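Spore coat polysaccharide biosynthesis protein spsE (Bacillus subtilis, PDB 1VLI) probably has N-acylneuraminate-9-phosphate synthase-like activity and takes part in making the spore coat polysaccharide. Local coordinates at residues A195-P200 and H260-N265. Residues are numbered along the deposited sequence; the frame is centred on the assembly and turned at random.
Sequences AKYPAP and HSFALN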
ATOM      1  N   ALA A 195      -9.564   5.286   2.425  1.00 78.11           N
ATOM      2  CA  ALA A 195      -8.736   5.235   3.664  1.00 83.75           C
ATOM      3  C   ALA A 195      -9.501   5.110   4.989  1.00 85.76           C
ATOM      4  O   ALA A 195      -8.917   4.736   6.013  1.00 88.75           O
ATOM      5  CB  ALA A 195      -7.721   6.398   3.726  1.00 84.78           C
ATOM      6  N   LYS A 196     -10.794   5.413   4.967  1.00 86.69           N
ATOM      7  CA  LYS A 196     -11.670   5.104   6.092  1.00 86.71           C
ATOM      8  C   LYS A 196     -11.782   3.586   6.342  1.00 85.25           C
ATOM      9  O   LYS A 196     -11.822   2.790   5.408  1.00 84.36           O
ATOM     10  CB  LYS A 196     -13.052   5.717   5.856  1.00 87.32           C
ATOM     11  CG  LYS A 196     -13.978   5.698   7.074  1.00 93.74           C
ATOM     12  CD  LYS A 196     -13.426   6.495   8.272  1.00100.31           C
ATOM     13  CE  LYS A 196     -14.439   6.527   9.417  1.00 99.60           C
ATOM     14  NZ  LYS A 196     -13.930   7.331  10.557  1.00102.84           N
ATOM     15  N   TYR A 197     -11.810   3.194   7.611  1.00 84.44           N
ATOM     16  CA  TYR A 197     -12.014   1.799   7.968  1.00 84.63           C
ATOM     17  C   TYR A 197     -12.889   1.711   9.227  1.00 83.17           C
ATOM     18  O   TYR A 197     -12.512   2.239  10.278  1.00 85.48           O
ATOM     19  CB  TYR A 197     -10.671   1.060   8.144  1.00 84.38           C
ATOM     20  CG  TYR A 197     -10.805  -0.417   8.536  1.00 91.33           C
ATOM     21  CD1 TYR A 197     -11.098  -1.404   7.579  1.00 92.30           C
ATOM     22  CD2 TYR A 197     -10.627  -0.829   9.867  1.00 96.98           C
ATOM     23  CE1 TYR A 197     -11.223  -2.760   7.941  1.00 89.97           C
ATOM     24  CE2 TYR A 197     -10.742  -2.181  10.236  1.00 94.48           C
ATOM     25  CZ  TYR A 197     -11.040  -3.133   9.270  1.00 93.32           C
ATOM     26  OH  TYR A 197     -11.153  -4.452   9.644  1.00 93.19           O
ATOM     27  N   PRO A 198     -14.063   1.080   9.122  1.00 79.41           N
ATOM     28  CA  PRO A 198     -14.573   0.555   7.860  1.00 77.45           C
ATOM     29  C   PRO A 198     -15.165   1.662   6.967  1.00 75.51           C
ATOM     30  O   PRO A 198     -15.485   2.763   7.451  1.00 74.35           O
ATOM     31  CB  PRO A 198     -15.665  -0.420   8.307  1.00 76.68           C
ATOM     32  CG  PRO A 198     -16.181   0.179   9.565  1.00 77.25           C
ATOM     33  CD  PRO A 198     -14.997   0.830  10.233  1.00 78.53           C
ATOM     34  N   ALA A 199     -15.300   1.351   5.680  1.00 72.04           N
ATOM     35  CA  ALA A 199     -15.772   2.300   4.698  1.00 70.44           C
ATOM     36  C   ALA A 199     -17.210   1.953   4.329  1.00 70.65           C
ATOM     37  O   ALA A 199     -17.468   0.873   3.794  1.00 71.67           O
ATOM     38  CB  ALA A 199     -14.884   2.263   3.476  1.00 68.69           C
ATOM     39  N   PRO A 200     -18.151   2.853   4.620  1.00 70.37           N
ATOM     40  CA  PRO A 200     -19.552   2.636   4.243  1.00 68.97           C
ATOM     41  C   PRO A 200     -19.662   2.428   2.724  1.00 68.09           C
ATOM     42  O   PRO A 200     -18.920   3.073   1.974  1.00 70.09           O
ATOM     43  CB  PRO A 200     -20.239   3.943   4.660  1.00 68.43           C
ATOM     44  CG  PRO A 200     -19.341   4.578   5.654  1.00 68.17           C
ATOM     45  CD  PRO A 200     -17.949   4.144   5.313  1.00 70.48           C
ATOM     46  N   HIS A 260      -9.783  -6.204  14.386  1.00 84.28           N
ATOM     47  CA  HIS A 260     -10.515  -7.467  14.442  1.00 79.92           C
ATOM     48  C   HIS A 260     -11.975  -7.322  14.102  1.00 79.02           C
ATOM     49  O   HIS A 260     -12.535  -8.131  13.361  1.00 77.07           O
ATOM     50  CB  HIS A 260     -10.386  -8.103  15.829  1.00 78.28           C
ATOM     51  CG  HIS A 260      -9.049  -8.713  16.089  1.00 70.28           C
ATOM     52  ND1 HIS A 260      -8.632  -9.877  15.482  1.00 67.73           N
ATOM     53  CD2 HIS A 260      -8.036  -8.328  16.898  1.00 61.97           C
ATOM     54  CE1 HIS A 260      -7.415 -10.176  15.895  1.00 57.76           C
ATOM     55  NE2 HIS A 260      -7.030  -9.251  16.754  1.00 61.30           N
ATOM     56  N   SER A 261     -12.578  -6.280  14.661  1.00 80.20           N
ATOM     57  CA  SER A 261     -14.038  -6.136  14.714  1.00 80.88           C
ATOM     58  C   SER A 261     -14.702  -6.043  13.351  1.00 78.39           C
ATOM     59  O   SER A 261     -15.836  -6.523  13.159  1.00 77.91           O
ATOM     60  CB  SER A 261     -14.411  -4.912  15.554  1.00 81.69           C
ATOM     61  OG  SER A 261     -13.594  -3.812  15.205  1.00 88.80           O
ATOM     62  N   PHE A 262     -13.983  -5.433  12.414  1.00 76.03           N
ATOM     63  CA  PHE A 262     -14.521  -5.157  11.089  1.00 74.08           C
ATOM     64  C   PHE A 262     -13.907  -6.031   9.971  1.00 70.16           C
ATOM     65  O   PHE A 262     -14.332  -5.948   8.813  1.00 69.23           O
ATOM     66  CB  PHE A 262     -14.423  -3.649  10.791  1.00 75.95           C
ATOM     67  CG  PHE A 262     -15.171  -2.772  11.792  1.00 81.13           C
ATOM     68  CD1 PHE A 262     -16.579  -2.789  11.859  1.00 84.77           C
ATOM     69  CD2 PHE A 262     -14.470  -1.918  12.657  1.00 84.96           C
ATOM     70  CE1 PHE A 262     -17.281  -1.974  12.779  1.00 82.42           C
ATOM     71  CE2 PHE A 262     -15.161  -1.095  13.583  1.00 84.27           C
ATOM     72  CZ  PHE A 262     -16.567  -1.125  13.641  1.00 80.58           C
ATOM     73  N   ALA A 263     -12.927  -6.871  10.324  1.00 64.48           N
ATOM     74  CA  ALA A 263     -12.334  -7.814   9.378  1.00 60.08           C
ATOM     75  C   ALA A 263     -13.264  -8.999   9.192  1.00 59.15           C
ATOM     76  O   ALA A 263     -14.121  -9.268  10.034  1.00 59.49           O
ATOM     77  CB  ALA A 263     -10.974  -8.286   9.875  1.00 60.66           C
ATOM     78  N   LEU A 264     -13.115  -9.710   8.084  1.00 57.56           N
ATOM     79  CA  LEU A 264     -13.900 -10.921   7.871  1.00 56.00           C
ATOM     80  C   LEU A 264     -13.318 -12.071   8.699  1.00 58.32           C
ATOM     81  O   LEU A 264     -12.093 -12.162   8.851  1.00 58.04           O
ATOM     82  CB  LEU A 264     -13.902 -11.297   6.395  1.00 53.81           C
ATOM     83  CG  LEU A 264     -14.434 -10.223   5.449  1.00 51.82           C
ATOM     84  CD1 LEU A 264     -14.632 -10.849   4.082  1.00 38.51           C
ATOM     85  CD2 LEU A 264     -15.756  -9.642   5.991  1.00 49.27           C
ATOM     86  N   ASN A 265     -14.187 -12.930   9.243  1.00 58.56           N
ATOM     87  CA  ASN A 265     -13.730 -14.164   9.874  1.00 60.03           C
ATOM     88  C   ASN A 265     -13.450 -15.216   8.788  1.00 60.81           C
ATOM     89  O   ASN A 265     -13.683 -14.946   7.613  1.00 63.96           O
ATOM     90  CB  ASN A 265     -14.715 -14.643  10.944  1.00 58.98           C
ATOM     91  CG  ASN A 265     -16.065 -15.048  10.380  1.00 67.09           C
ATOM     92  OD1 ASN A 265     -16.171 -15.686   9.319  1.00 77.25           O
ATOM     93  ND2 ASN A 265     -17.119 -14.710  11.116  1.00 69.96           N
TER
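Tyr197 and Pro198 meet Phe262 where two loops of the NeuB-type TIM barrel come together, one following strand 188-193 and the other following strand 244-248, at the C-terminal ends of the parallel strands. The pyrrolidine of Pro198 lies over one face of the Phe262 ring in a CH-pi contact: CG sits 3.8 Å from the ring centroid and 13° off the normal, while CD is 3.7 Å from Phe262 CD2. Ser261 CB lies over the opposite face, nearer the rim. Tyr197 reaches across with CG anti to its own backbone N (chi1 179°), which carries the hydroxyl to the C-N bond of the Phe262-Ala263 peptide, with OH 3.2 Å from Phe262 C; CZ rests 3.7 Å from Phe262 CB. The Tyr197-Pro198 peptide bond is cis, and both side chains engage the second loop. Farther out, the Tyr197 ring meets that of His248, a zinc ligand together with His226; the side chain of Tyr197 is about 6 Å from the zinc ion. Ala199 pairs with His226 and Leu264 with His248, so each loop hydrogen-bonds through its backbone to a zinc-binding histidine. Tyr197 OH makes a weak hydrogen bond to Asp259 O; Ala263 N, though 3.1 Å from that hydroxyl, is too poorly angled for one.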